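Local coordinates for protein iodotyrosine deiodinase (Thermotoga neapolitana, PDB 6TYK) that uses FMN and reducing equivalents from NADPH to strip halogen from halotyrosines such as 3-iodo-L-tyrosine, releasing halide and L-tyrosine, at residues A[17-22]-A[95-100]; A[41-46]-A[108-113]; A[138-143]-A[159-164]. All blocks are in the same frame, centred on the assembly; numbering follows the deposited sequence.

The three contacts illustrate how a small nitroreductase-family sheet carries active-site loops at its margins. Contacts 1 and 2 interlock along the chain, their segments alternating, and contact 3 follows both. Contacts 1 and 2 lie on opposite sides of the chain's centre, their own centres about 30 Å apart. Contact 3 is centred about 16 Å from contact 1 and touches it where strand 100-107 runs antiparallel to strand 156-165; its centre is about 20 Å from that of contact 2. Contact 2 supplies part of one flavin and substrate site and contact 3 part of the other, so each active site of the homodimer draws on both subunits, whereas contact 1 is structural packing.

Contact 1. Residues A[17-22]-A[95-100]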
loop_
_atom_site.group_PDB
_atom_site.type_symbol
_atom_site.label_atom_id
_atom_site.label_comp_id
_atom_site.label_asym_id
_atom_site.label_seq_id
_atom_site.Cartn_x
_atom_site.Cartn_y
_atom_site.Cartn_z
ATOM N N PHE A 17 -17.262 -13.481 9.631
ATOM C CA PHE A 17 -16.232 -14.181 10.379
ATOM C C PHE A 17 -16.818 -15.218 11.306
ATOM O O PHE A 17 -17.935 -15.071 11.788
ATOM C CB PHE A 17 -15.435 -13.186 11.210
ATOM C CG PHE A 17 -14.664 -12.207 10.381
ATOM C CD1 PHE A 17 -13.386 -12.515 9.937
ATOM C CD2 PHE A 17 -15.211 -10.983 10.038
ATOM C CE1 PHE A 17 -12.680 -11.631 9.160
ATOM C CE2 PHE A 17 -14.509 -10.093 9.259
ATOM C CZ PHE A 17 -13.235 -10.409 8.829
ATOM N N LYS A 18 -16.047 -16.270 11.551
ATOM C CA LYS A 18 -16.342 -17.183 12.640
ATOM C C LYS A 18 -15.867 -16.528 13.929
ATOM O O LYS A 18 -15.006 -15.650 13.903
ATOM C CB LYS A 18 -15.597 -18.499 12.435
ATOM C CG LYS A 18 -15.998 -19.254 11.186
ATOM C CD LYS A 18 -15.190 -20.528 11.040
ATOM C CE LYS A 18 -15.492 -21.238 9.730
ATOM N NZ LYS A 18 -14.694 -22.492 9.579
ATOM N N LYS A 19 -16.415 -16.946 15.062
ATOM C CA LYS A 19 -15.949 -16.409 16.339
ATOM C C LYS A 19 -14.713 -17.138 16.863
ATOM O O LYS A 19 -13.984 -16.607 17.710
ATOM C CB LYS A 19 -17.072 -16.403 17.380
ATOM C CG LYS A 19 -18.114 -15.316 17.123
ATOM C CD LYS A 19 -18.950 -14.993 18.358
ATOM C CE LYS A 19 -20.058 -16.013 18.578
ATOM N NZ LYS A 19 -21.029 -15.562 19.618
ATOM N N GLU A 20 -14.466 -18.340 16.347
ATOM C CA GLU A 20 -13.315 -19.112 16.791
ATOM C C GLU A 20 -12.036 -18.311 16.609
ATOM O O GLU A 20 -11.823 -17.672 15.574
ATOM C CB GLU A 20 -13.235 -20.482 16.111
ATOM C CG GLU A 20 -13.403 -20.486 14.609
ATOM C CD GLU A 20 -13.184 -21.872 14.024
ATOM O OE1 GLU A 20 -12.225 -22.552 14.454
ATOM O OE2 GLU A 20 -13.971 -22.287 13.148
ATOM N N LYS A 21 -11.201 -18.333 17.640
ATOM C CA LYS A 21 -10.020 -17.482 17.691
ATOM C C LYS A 21 -8.817 -18.156 17.062
ATOM O O LYS A 21 -8.340 -19.164 17.568
ATOM C CB LYS A 21 -9.687 -17.140 19.138
ATOM C CG LYS A 21 -10.785 -16.387 19.862
ATOM C CD LYS A 21 -10.430 -16.225 21.323
ATOM C CE LYS A 21 -11.505 -15.452 22.059
ATOM N NZ LYS A 21 -11.316 -15.561 23.520
ATOM N N PRO A 22 -8.301 -17.586 15.966
ATOM C CA PRO A 22 -7.043 -18.083 15.410
ATOM C C PRO A 22 -5.925 -17.905 16.421
ATOM O O PRO A 22 -5.971 -16.979 17.236
ATOM C CB PRO A 22 -6.798 -17.155 14.214
ATOM C CG PRO A 22 -8.130 -16.563 13.885
ATOM C CD PRO A 22 -8.835 -16.447 15.200
ATOM N N LEU A 95 -17.462 -6.103 13.251
ATOM C CA LEU A 95 -16.693 -5.446 14.306
ATOM C C LEU A 95 -16.932 -6.116 15.657
ATOM O O LEU A 95 -16.164 -5.911 16.607
ATOM C CB LEU A 95 -17.032 -3.954 14.367
ATOM C CG LEU A 95 -16.567 -3.137 13.157
ATOM C CD1 LEU A 95 -17.040 -1.697 13.287
ATOM C CD2 LEU A 95 -15.047 -3.189 12.977
ATOM N N LYS A 96 -17.989 -6.922 15.728
ATOM C CA LYS A 96 -18.249 -7.771 16.885
ATOM C C LYS A 96 -17.796 -9.210 16.652
ATOM O O LYS A 96 -17.199 -9.814 17.541
ATOM C CB LYS A 96 -19.739 -7.751 17.246
ATOM C CG LYS A 96 -20.149 -8.775 18.303
ATOM C CD LYS A 96 -21.629 -8.646 18.642
ATOM C CE LYS A 96 -22.094 -9.754 19.575
ATOM N NZ LYS A 96 -21.285 -9.811 20.824
ATOM N N GLU A 97 -18.075 -9.761 15.469
ATOM C CA GLU A 97 -17.790 -11.177 15.212
ATOM C C GLU A 97 -16.304 -11.506 15.093
ATOM O O GLU A 97 -15.853 -12.553 15.567
ATOM C CB GLU A 97 -18.509 -11.666 13.952
ATOM C CG GLU A 97 -20.031 -11.545 14.002
ATOM C CD GLU A 97 -20.673 -12.372 15.111
ATOM O OE1 GLU A 97 -20.855 -11.838 16.230
ATOM O OE2 GLU A 97 -21.013 -13.551 14.854
ATOM N N ALA A 98 -15.542 -10.626 14.453
ATOM C CA ALA A 98 -14.123 -10.884 14.256
ATOM C C ALA A 98 -13.426 -11.014 15.607
ATOM O O ALA A 98 -13.616 -10.182 16.489
ATOM C CB ALA A 98 -13.498 -9.774 13.428
ATOM N N PRO A 99 -12.622 -12.068 15.770
ATOM C CA PRO A 99 -11.889 -12.264 17.027
ATOM C C PRO A 99 -10.818 -11.205 17.254
ATOM O O PRO A 99 -10.473 -10.927 18.402
ATOM C CB PRO A 99 -11.262 -13.655 16.861
ATOM C CG PRO A 99 -11.241 -13.891 15.387
ATOM C CD PRO A 99 -12.460 -13.202 14.848
ATOM N N TYR A 100 -10.318 -10.613 16.175
ATOM C CA TYR A 100 -9.332 -9.550 16.278
ATOM C C TYR A 100 -9.792 -8.349 15.482
ATOM O O TYR A 100 -10.253 -8.507 14.349
ATOM C CB TYR A 100 -8.000 -9.979 15.663
ATOM C CG TYR A 100 -7.315 -11.172 16.271
ATOM C CD1 TYR A 100 -6.634 -11.068 17.472
ATOM C CD2 TYR A 100 -7.287 -12.386 15.604
ATOM C CE1 TYR A 100 -5.981 -12.156 18.014
ATOM C CE2 TYR A 100 -6.634 -13.477 16.135
ATOM C CZ TYR A 100 -5.987 -13.355 17.341
ATOM O OH TYR A 100 -5.340 -14.442 17.870
#
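The Phe-17 ring carries the methyl group of Ala-98 over one face. Ala-98 CB stands 4.2 Å from the centroid of the Phe-17 ring and 17° off its normal, a CH-pi contact displaced a little toward the rim, with Phe-17 CD2 and CG its nearest ring atoms. The second flat group, the Tyr-100 ring, meets the carbonyl of Pro-22 at its edge, near the ring plane. There Tyr-100 OH donates a hydrogen bond of 2.7 Å to Pro-22 O, approaching with a tilt of 31° from the carbonyl plane. The two side chains run antiparallel to one another, bringing Pro-22 CD to 3.8 Å from Tyr-100 CE2.

The contact fastens the irregular connection between helices 4-10 and 24-35 to the antiparallel sheet of the nitroreductase fold, where helix 94-97 gives way to strand 100-107. Ala-98 is the first residue to leave helical geometry. Strand 156-165 lies close by, with Pro-163 touching both Phe-17 and Ala-98.

Pro-99 lies between the two rings, and Pro-22 crosses it nearly at right angles beside Tyr-100, with Pro-99 CG 3.5 Å from Pro-22 CD. Pro-99 CD also approaches Lys-18 O at 3.7 Å. Toward solvent, Lys-19 crosses Glu-97 by its aliphatic part: Lys-19 CG is 4.1 Å from Glu-97 OE2, while Lys-19 NZ stays 5.0 Å from Glu-97 OE1, opposite charges near each other but not in contact.

Contact 2. Residues A[41-46]-A[108-113]; sequences MNAQPW and KSAPYS. With FMN (flavin mononucleotide), chain J; IYR (3-iodo-tyrosine), chain K.
Met-41 leans on Pro-111 and can be followed outward from its backbone. Its CB lies 3.9 Å from Pro-111 CG. With CG anti to its own carbonyl carbon (chi1 -64°), the next atom closes further: Met-41 CG is 3.6 Å from Pro-111 CG, and the two side chains lie roughly perpendicular. That same methylene faces the iodinated ring of the substrate, Met-41 CG standing 4.0 Å from CE of 3-iodo-tyrosine. Beyond it the chain bends at chi2: Met-41 SD stays 4.3 Å from Pro-111 CG, and the terminal methyl CE lies over the rim of the substrate ring, nearest to CD of 3-iodo-tyrosine. The side chain also packs on Leu-79 of the second subunit.

Farther along, Ala-43 CB and Ala-110 CB meet at 3.7 Å, and Pro-45 CB touches the same Ala-110 methyl. The partner segment makes a type II beta turn from Ala-110 to Ser-113, with Tyr-112 as N-cap of helix 113-130. Tyr-112 turns to the ligands: its CB is 3.5 Å from C7M of the flavin, and its CD2 is 3.9 Å from the iodine, IE.

The segments meet mainly through apolar side chains, whereas the Met-41 backbone N serves the substrate. Met-41 N donates to the phenolic oxygen OF of 3-iodo-tyrosine over 2.9 Å, nearly straight at 165°, while Tyr-72, Lys-92 and Glu-68 of the second subunit bind the same ligand. This donor would probably favour a phenolate form of the substrate, and the packing of Met-41 on Pro-111 probably helps to place its N-H.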
loop_
_atom_site.group_PDB
_atom_site.type_symbol
_atom_site.label_atom_id
_atom_site.label_comp_id
_atom_site.label_asym_id
_atom_site.label_seq_id
_atom_site.Cartn_x
_atom_site.Cartn_y
_atom_site.Cartn_z
ATOM N N MET A 41 12.479 6.405 4.017
ATOM C CA MET A 41 13.625 6.453 4.912
ATOM C C MET A 41 13.737 5.249 5.848
ATOM O O MET A 41 14.356 5.328 6.911
ATOM C CB MET A 41 13.641 7.773 5.668
ATOM C CG MET A 41 13.839 8.961 4.731
ATOM S SD MET A 41 14.835 10.263 5.467
ATOM C CE MET A 41 14.906 11.471 4.145
ATOM N N ASN A 42 13.187 4.119 5.413
ATOM C CA ASN A 42 13.167 2.904 6.230
ATOM C C ASN A 42 12.654 3.170 7.644
ATOM O O ASN A 42 13.086 2.531 8.599
ATOM C CB ASN A 42 14.536 2.205 6.266
ATOM C CG ASN A 42 14.447 0.787 6.802
ATOM O OD1 ASN A 42 13.465 0.093 6.566
ATOM N ND2 ASN A 42 15.471 0.351 7.523
ATOM N N ALA A 43 11.731 4.116 7.769
ATOM C CA ALA A 43 11.201 4.489 9.075
ATOM C C ALA A 43 10.345 3.389 9.703
ATOM O O ALA A 43 10.137 3.389 10.912
ATOM C CB ALA A 43 10.400 5.767 8.964
ATOM N N GLN A 44 9.823 2.479 8.876
ATOM C CA GLN A 44 8.911 1.447 9.363
ATOM C C GLN A 44 7.806 2.096 10.177
ATOM O O GLN A 44 7.621 1.796 11.355
ATOM C CB GLN A 44 9.668 0.401 10.181
ATOM C CG GLN A 44 10.757 -0.275 9.363
ATOM C CD GLN A 44 11.859 -0.869 10.205
ATOM O OE1 GLN A 44 11.612 -1.721 11.030
ATOM N NE2 GLN A 44 13.096 -0.437 9.967
ATOM N N PRO A 45 7.058 3.005 9.541
ATOM C CA PRO A 45 6.134 3.901 10.241
ATOM C C PRO A 45 4.793 3.274 10.605
ATOM O O PRO A 45 3.895 4.005 10.977
ATOM C CB PRO A 45 5.921 5.013 9.218
ATOM C CG PRO A 45 5.981 4.300 7.909
ATOM C CD PRO A 45 7.094 3.278 8.095
ATOM N N TRP A 46 4.667 1.959 10.513
ATOM C CA TRP A 46 3.447 1.279 10.930
ATOM C C TRP A 46 3.496 0.918 12.403
ATOM O O TRP A 46 4.554 0.586 12.943
ATOM C CB TRP A 46 3.248 0.007 10.103
ATOM C CG TRP A 46 4.529 -0.716 9.804
ATOM C CD1 TRP A 46 5.202 -1.577 10.621
ATOM C CD2 TRP A 46 5.298 -0.620 8.597
ATOM N NE1 TRP A 46 6.350 -2.023 9.997
ATOM C CE2 TRP A 46 6.425 -1.455 8.749
ATOM C CE3 TRP A 46 5.131 0.078 7.395
ATOM C CZ2 TRP A 46 7.377 -1.614 7.743
ATOM C CZ3 TRP A 46 6.089 -0.067 6.402
ATOM C CH2 TRP A 46 7.193 -0.910 6.578
ATOM N N LYS A 108 2.980 9.829 12.099
ATOM C CA LYS A 108 2.801 11.070 11.351
ATOM C C LYS A 108 4.099 11.743 10.910
ATOM O O LYS A 108 4.167 12.329 9.830
ATOM C CB LYS A 108 1.960 12.054 12.157
ATOM C CG LYS A 108 0.555 11.575 12.477
ATOM C CD LYS A 108 -0.133 12.590 13.370
ATOM C CE LYS A 108 -1.439 12.067 13.912
ATOM N NZ LYS A 108 -2.085 13.060 14.815
ATOM N N SER A 109 5.128 11.648 11.739
ATOM C CA SER A 109 6.351 12.404 11.505
ATOM C C SER A 109 7.230 11.828 10.401
ATOM O O SER A 109 8.118 12.512 9.893
ATOM C CB SER A 109 7.157 12.502 12.796
ATOM O OG SER A 109 7.489 11.210 13.273
ATOM N N ALA A 110 7.003 10.571 10.039
ATOM C CA ALA A 110 7.881 9.907 9.086
ATOM C C ALA A 110 7.547 10.323 7.661
ATOM O O ALA A 110 6.381 10.531 7.324
ATOM C CB ALA A 110 7.780 8.404 9.249
ATOM N N PRO A 111 8.571 10.450 6.812
ATOM C CA PRO A 111 8.306 10.866 5.431
ATOM C C PRO A 111 7.578 9.782 4.656
ATOM O O PRO A 111 7.926 8.607 4.764
ATOM C CB PRO A 111 9.707 11.090 4.864
ATOM C CG PRO A 111 10.588 10.196 5.687
ATOM C CD PRO A 111 10.001 10.182 7.060
ATOM N N TYR A 112 6.556 10.177 3.907
ATOM C CA TYR A 112 5.755 9.226 3.151
ATOM C C TYR A 112 5.226 8.129 4.059
ATOM O O TYR A 112 5.111 6.971 3.667
ATOM C CB TYR A 112 6.548 8.653 1.974
ATOM C CG TYR A 112 6.600 9.610 0.822
ATOM C CD1 TYR A 112 5.610 9.602 -0.144
ATOM C CD2 TYR A 112 7.620 10.537 0.713
ATOM C CE1 TYR A 112 5.627 10.484 -1.192
ATOM C CE2 TYR A 112 7.654 11.430 -0.344
ATOM C CZ TYR A 112 6.650 11.396 -1.288
ATOM O OH TYR A 112 6.659 12.271 -2.345
ATOM N N SER A 113 4.891 8.516 5.283
ATOM C CA SER A 113 4.358 7.575 6.262
ATOM C C SER A 113 3.082 6.879 5.792
ATOM O O SER A 113 2.970 5.657 5.893
ATOM C CB SER A 113 4.114 8.277 7.604
ATOM O OG SER A 113 3.329 9.443 7.446
HETATM N N1 FMN J . 14.238 5.539 -2.202
HETATM C C2 FMN J . 14.953 6.509 -2.845
HETATM O O2 FMN J . 16.126 6.279 -3.139
HETATM N N3 FMN J . 14.368 7.714 -3.161
HETATM C C4 FMN J . 13.055 7.956 -2.834
HETATM O O4 FMN J . 12.530 9.039 -3.125
HETATM C C4A FMN J . 12.328 6.966 -2.183
HETATM N N5 FMN J . 11.016 7.200 -1.837
HETATM C C5A FMN J . 10.288 6.205 -1.216
HETATM C C6 FMN J . 8.957 6.432 -0.913
HETATM C C7 FMN J . 8.191 5.456 -0.294
HETATM C C7M FMN J . 6.743 5.750 0.003
HETATM C C8 FMN J . 8.774 4.239 0.017
HETATM C C8M FMN J . 7.986 3.161 0.681
HETATM C C9 FMN J . 10.115 4.010 -0.276
HETATM C C9A FMN J . 10.877 4.985 -0.908
HETATM N N10 FMN J . 12.217 4.776 -1.196
HETATM C C10 FMN J . 12.927 5.752 -1.861
HETATM C "C1'" FMN J . 12.874 3.474 -0.853
HETATM C "C2'" FMN J . 13.227 3.465 0.657
HETATM O "O2'" FMN J . 14.354 4.284 0.962
HETATM C "C3'" FMN J . 13.484 2.020 1.089
HETATM O "O3'" FMN J . 12.248 1.338 0.991
HETATM C "C4'" FMN J . 14.056 1.873 2.495
HETATM O "O4'" FMN J . 15.331 2.471 2.563
HETATM C "C5'" FMN J . 14.187 0.410 2.906
HETATM O "O5'" FMN J . 14.919 -0.291 1.920
HETATM P P FMN J . 15.197 -1.860 2.098
HETATM O O1P FMN J . 15.791 -2.089 3.472
HETATM O O2P FMN J . 16.185 -2.225 1.008
HETATM O O3P FMN J . 13.928 -2.638 1.835
HETATM N N IYR K . 13.864 11.563 -3.035
HETATM C CA IYR K . 15.161 11.740 -2.428
HETATM C CB IYR K . 15.241 11.554 -0.902
HETATM C CC IYR K . 14.744 10.259 -0.357
HETATM C CD IYR K . 13.488 10.210 0.228
HETATM C CE IYR K . 12.977 9.033 0.786
HETATM I IE IYR K . 11.118 9.081 1.576
HETATM C CF IYR K . 13.762 7.874 0.765
HETATM O OF IYR K . 13.350 6.671 1.297
HETATM C CG IYR K . 15.046 7.904 0.184
HETATM C CH IYR K . 15.514 9.087 -0.375
HETATM C C IYR K . 16.227 10.839 -3.019
HETATM O O IYR K . 17.442 10.890 -2.823
HETATM O OXT IYR K . 15.757 9.893 -3.862
#

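Contact 3. Residues A[138-143]-A[159-164]. With FMN (flavin mononucleotide), chain C; IYR (3-iodo-tyrosine), chain D.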
loop_
_atom_site.group_PDB
_atom_site.type_symbol
_atom_site.label_atom_id
_atom_site.label_comp_id
_atom_site.label_asym_id
_atom_site.label_seq_id
_atom_site.Cartn_x
_atom_site.Cartn_y
_atom_site.Cartn_z
ATOM N N TYR A 138 -11.401 -1.743 6.817
ATOM C CA TYR A 138 -12.567 -0.978 7.194
ATOM C C TYR A 138 -12.176 0.454 7.530
ATOM O O TYR A 138 -11.281 0.696 8.345
ATOM C CB TYR A 138 -13.291 -1.653 8.356
ATOM C CG TYR A 138 -14.445 -0.823 8.824
ATOM C CD1 TYR A 138 -15.458 -0.476 7.945
ATOM C CD2 TYR A 138 -14.496 -0.330 10.120
ATOM C CE1 TYR A 138 -16.503 0.314 8.346
ATOM C CE2 TYR A 138 -15.543 0.460 10.538
ATOM C CZ TYR A 138 -16.543 0.778 9.646
ATOM O OH TYR A 138 -17.587 1.576 10.043
ATOM N N THR A 139 -12.816 1.397 6.855
ATOM C CA THR A 139 -12.501 2.807 7.007
ATOM C C THR A 139 -13.775 3.577 7.337
ATOM O O THR A 139 -14.497 4.014 6.437
ATOM C CB THR A 139 -11.850 3.372 5.734
ATOM O OG1 THR A 139 -12.710 3.133 4.618
ATOM C CG2 THR A 139 -10.512 2.696 5.468
ATOM N N PRO A 140 -14.068 3.732 8.637
ATOM C CA PRO A 140 -15.274 4.457 9.058
ATOM C C PRO A 140 -15.157 5.935 8.715
ATOM O O PRO A 140 -14.059 6.414 8.450
ATOM C CB PRO A 140 -15.283 4.264 10.577
ATOM C CG PRO A 140 -13.829 4.098 10.936
ATOM C CD PRO A 140 -13.229 3.324 9.779
ATOM N N PRO A 141 -16.282 6.656 8.722
ATOM C CA PRO A 141 -16.265 8.070 8.339
ATOM C C PRO A 141 -15.415 8.940 9.259
ATOM O O PRO A 141 -14.786 9.882 8.776
ATOM C CB PRO A 141 -17.741 8.477 8.426
ATOM C CG PRO A 141 -18.500 7.199 8.281
ATOM C CD PRO A 141 -17.651 6.168 8.970
ATOM N N ASP A 142 -15.398 8.646 10.556
ATOM C CA ASP A 142 -14.569 9.421 11.473
ATOM C C ASP A 142 -13.662 8.552 12.333
ATOM O O ASP A 142 -14.111 7.848 13.238
ATOM C CB ASP A 142 -15.404 10.347 12.360
ATOM C CG ASP A 142 -14.543 11.340 13.131
ATOM O OD1 ASP A 142 -13.530 11.812 12.569
ATOM O OD2 ASP A 142 -14.869 11.640 14.298
ATOM N N PHE A 143 -12.373 8.634 12.051
ATOM C CA PHE A 143 -11.378 7.888 12.801
ATOM C C PHE A 143 -11.095 8.497 14.167
ATOM O O PHE A 143 -10.589 7.813 15.054
ATOM C CB PHE A 143 -10.073 7.830 12.018
ATOM C CG PHE A 143 -10.082 6.853 10.882
ATOM C CD1 PHE A 143 -9.755 5.526 11.093
ATOM C CD2 PHE A 143 -10.408 7.263 9.601
ATOM C CE1 PHE A 143 -9.750 4.616 10.046
ATOM C CE2 PHE A 143 -10.405 6.360 8.554
ATOM C CZ PHE A 143 -10.067 5.033 8.781
ATOM N N GLU A 159 -5.064 4.485 10.437
ATOM C CA GLU A 159 -5.237 4.392 8.992
ATOM C C GLU A 159 -6.399 3.486 8.605
ATOM O O GLU A 159 -7.136 3.766 7.664
ATOM C CB GLU A 159 -3.963 3.866 8.336
ATOM C CG GLU A 159 -2.799 4.838 8.373
ATOM C CD GLU A 159 -3.012 6.049 7.488
ATOM O OE1 GLU A 159 -3.938 6.023 6.642
ATOM O OE2 GLU A 159 -2.246 7.024 7.621
ATOM N N VAL A 160 -6.545 2.373 9.306
ATOM C CA VAL A 160 -7.528 1.386 8.906
ATOM C C VAL A 160 -7.785 0.438 10.063
ATOM O O VAL A 160 -6.902 0.210 10.891
ATOM C CB VAL A 160 -7.054 0.595 7.655
ATOM C CG1 VAL A 160 -5.768 -0.198 7.932
ATOM C CG2 VAL A 160 -8.142 -0.323 7.166
ATOM N N ILE A 161 -9.016 -0.056 10.145
ATOM C CA ILE A 161 -9.378 -1.109 11.082
ATOM C C ILE A 161 -9.489 -2.371 10.262
ATOM O O ILE A 161 -10.291 -2.439 9.327
ATOM C CB ILE A 161 -10.737 -0.809 11.737
ATOM C CG1 ILE A 161 -10.652 0.477 12.566
ATOM C CG2 ILE A 161 -11.213 -1.999 12.582
ATOM C CD1 ILE A 161 -12.015 1.007 12.963
ATOM N N LEU A 162 -8.688 -3.371 10.597
ATOM C CA LEU A 162 -8.731 -4.639 9.881
ATOM C C LEU A 162 -9.285 -5.731 10.779
ATOM O O LEU A 162 -8.550 -6.316 11.574
ATOM C CB LEU A 162 -7.331 -5.053 9.421
ATOM C CG LEU A 162 -6.658 -4.185 8.367
ATOM C CD1 LEU A 162 -5.174 -4.512 8.326
ATOM C CD2 LEU A 162 -7.270 -4.418 7.000
ATOM N N PRO A 163 -10.586 -6.015 10.666
ATOM C CA PRO A 163 -11.106 -7.193 11.360
ATOM C C PRO A 163 -10.424 -8.421 10.780
ATOM O O PRO A 163 -10.292 -8.524 9.557
ATOM C CB PRO A 163 -12.599 -7.186 11.015
ATOM C CG PRO A 163 -12.879 -5.773 10.566
ATOM C CD PRO A 163 -11.626 -5.314 9.898
ATOM N N VAL A 164 -9.955 -9.309 11.648
ATOM C CA VAL A 164 -9.262 -10.512 11.211
ATOM C C VAL A 164 -9.828 -11.724 11.924
ATOM O O VAL A 164 -10.064 -11.699 13.127
ATOM C CB VAL A 164 -7.750 -10.428 11.486
ATOM C CG1 VAL A 164 -7.063 -11.743 11.093
ATOM C CG2 VAL A 164 -7.143 -9.258 10.721
HETATM N N1 FMN C . -15.091 -2.306 2.716
HETATM C C2 FMN C . -16.098 -1.990 3.582
HETATM O O2 FMN C . -17.023 -2.769 3.736
HETATM N N3 FMN C . -16.076 -0.813 4.286
HETATM C C4 FMN C . -15.055 0.082 4.125
HETATM O O4 FMN C . -15.066 1.136 4.772
HETATM C C4A FMN C . -14.018 -0.240 3.247
HETATM N N5 FMN C . -12.960 0.627 3.079
HETATM C C5A FMN C . -11.924 0.293 2.223
HETATM C C6 FMN C . -10.855 1.167 2.078
HETATM C C7 FMN C . -9.789 0.863 1.245
HETATM C C7M FMN C . -8.654 1.847 1.129
HETATM C C8 FMN C . -9.800 -0.334 0.543
HETATM C C8M FMN C . -8.660 -0.694 -0.372
HETATM C C9 FMN C . -10.871 -1.210 0.688
HETATM C C9A FMN C . -11.941 -0.908 1.527
HETATM N N10 FMN C . -13.029 -1.768 1.672
HETATM C C10 FMN C . -14.032 -1.448 2.559
HETATM C "C1'" FMN C . -13.090 -3.072 0.927
HETATM C "C2'" FMN C . -13.497 -2.823 -0.542
HETATM O "O2'" FMN C . -14.889 -2.546 -0.662
HETATM C "C3'" FMN C . -13.091 -4.036 -1.384
HETATM O "O3'" FMN C . -11.677 -4.109 -1.378
HETATM C "C4'" FMN C . -13.601 -3.987 -2.824
HETATM O "O4'" FMN C . -15.020 -4.058 -2.830
HETATM C "C5'" FMN C . -13.039 -5.140 -3.640
HETATM O "O5'" FMN C . -13.343 -6.353 -2.986
HETATM P P FMN C . -12.900 -7.765 -3.613
HETATM O O1P FMN C . -13.542 -8.799 -2.694
HETATM O O2P FMN C . -11.404 -7.884 -3.535
HETATM O O3P FMN C . -13.466 -7.845 -5.018
HETATM N N IYR D . -17.387 2.620 5.242
HETATM C CA IYR D . -18.694 2.374 4.689
HETATM C CB IYR D . -18.848 2.582 3.172
HETATM C CC IYR D . -17.849 1.891 2.310
HETATM C CD IYR D . -16.769 2.617 1.807
HETATM C CE IYR D . -15.814 2.038 0.969
HETATM I IE IYR D . -14.272 3.166 0.327
HETATM C CF IYR D . -15.961 0.695 0.613
HETATM O OF IYR D . -15.080 0.048 -0.205
HETATM C CG IYR D . -17.037 -0.061 1.116
HETATM C CH IYR D . -17.978 0.541 1.944
HETATM C C IYR D . -19.187 0.970 4.991
HETATM O O IYR D . -20.308 0.498 4.799
HETATM O OXT IYR D . -18.254 0.158 5.544
#
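Tyr-138 and Ile-161 lie alongside each other, headed the same way. With CG anti to the backbone N (chi1 176°), the tyrosine ring extends beside the isoleucine, and Tyr-138 CD2 comes to 4.0 Å from Ile-161 CD1. Pro-140, set crosswise to the isoleucine, touches the same methyl. Farther out, the edge of the Tyr-138 ring meets the ligands in its own plane: CE1 of Tyr-138 is 3.3 Å from OXT of 3-iodo-tyrosine, and flavin N3 also lies at the edge. Its hydroxyl is hydrogen-bonded to Glu-68, itself a substrate-binding residue.

The backbones form a single antiparallel bridge, a hydrogen-bonded pair: Tyr-138 N donates to Ile-161 O at 2.8 Å, and Ile-161 N to Tyr-138 O at 3.0 Å. Strand 156-165 thereby holds the flavin-binding loop beyond strand 134-135. Its other neighbour is strand 100-107, where Glu-159 and Val-160 both face Val-104 in a classic beta bulge.

An alanine in place of Tyr-138 would probably leave Ile-161 CD1 without its aromatic neighbour, Glu-68 without the phenol and the substrate carboxylate without that ring edge.

On the next residue, Thr-139 N donates to flavin O4 over 3.1 Å at 164°, while Thr-139 OG1 sits 3.0 Å from flavin N5, with O4 also within its reach. Phe-143 comes back toward the strand, its CZ 3.4 Å from Glu-159 O.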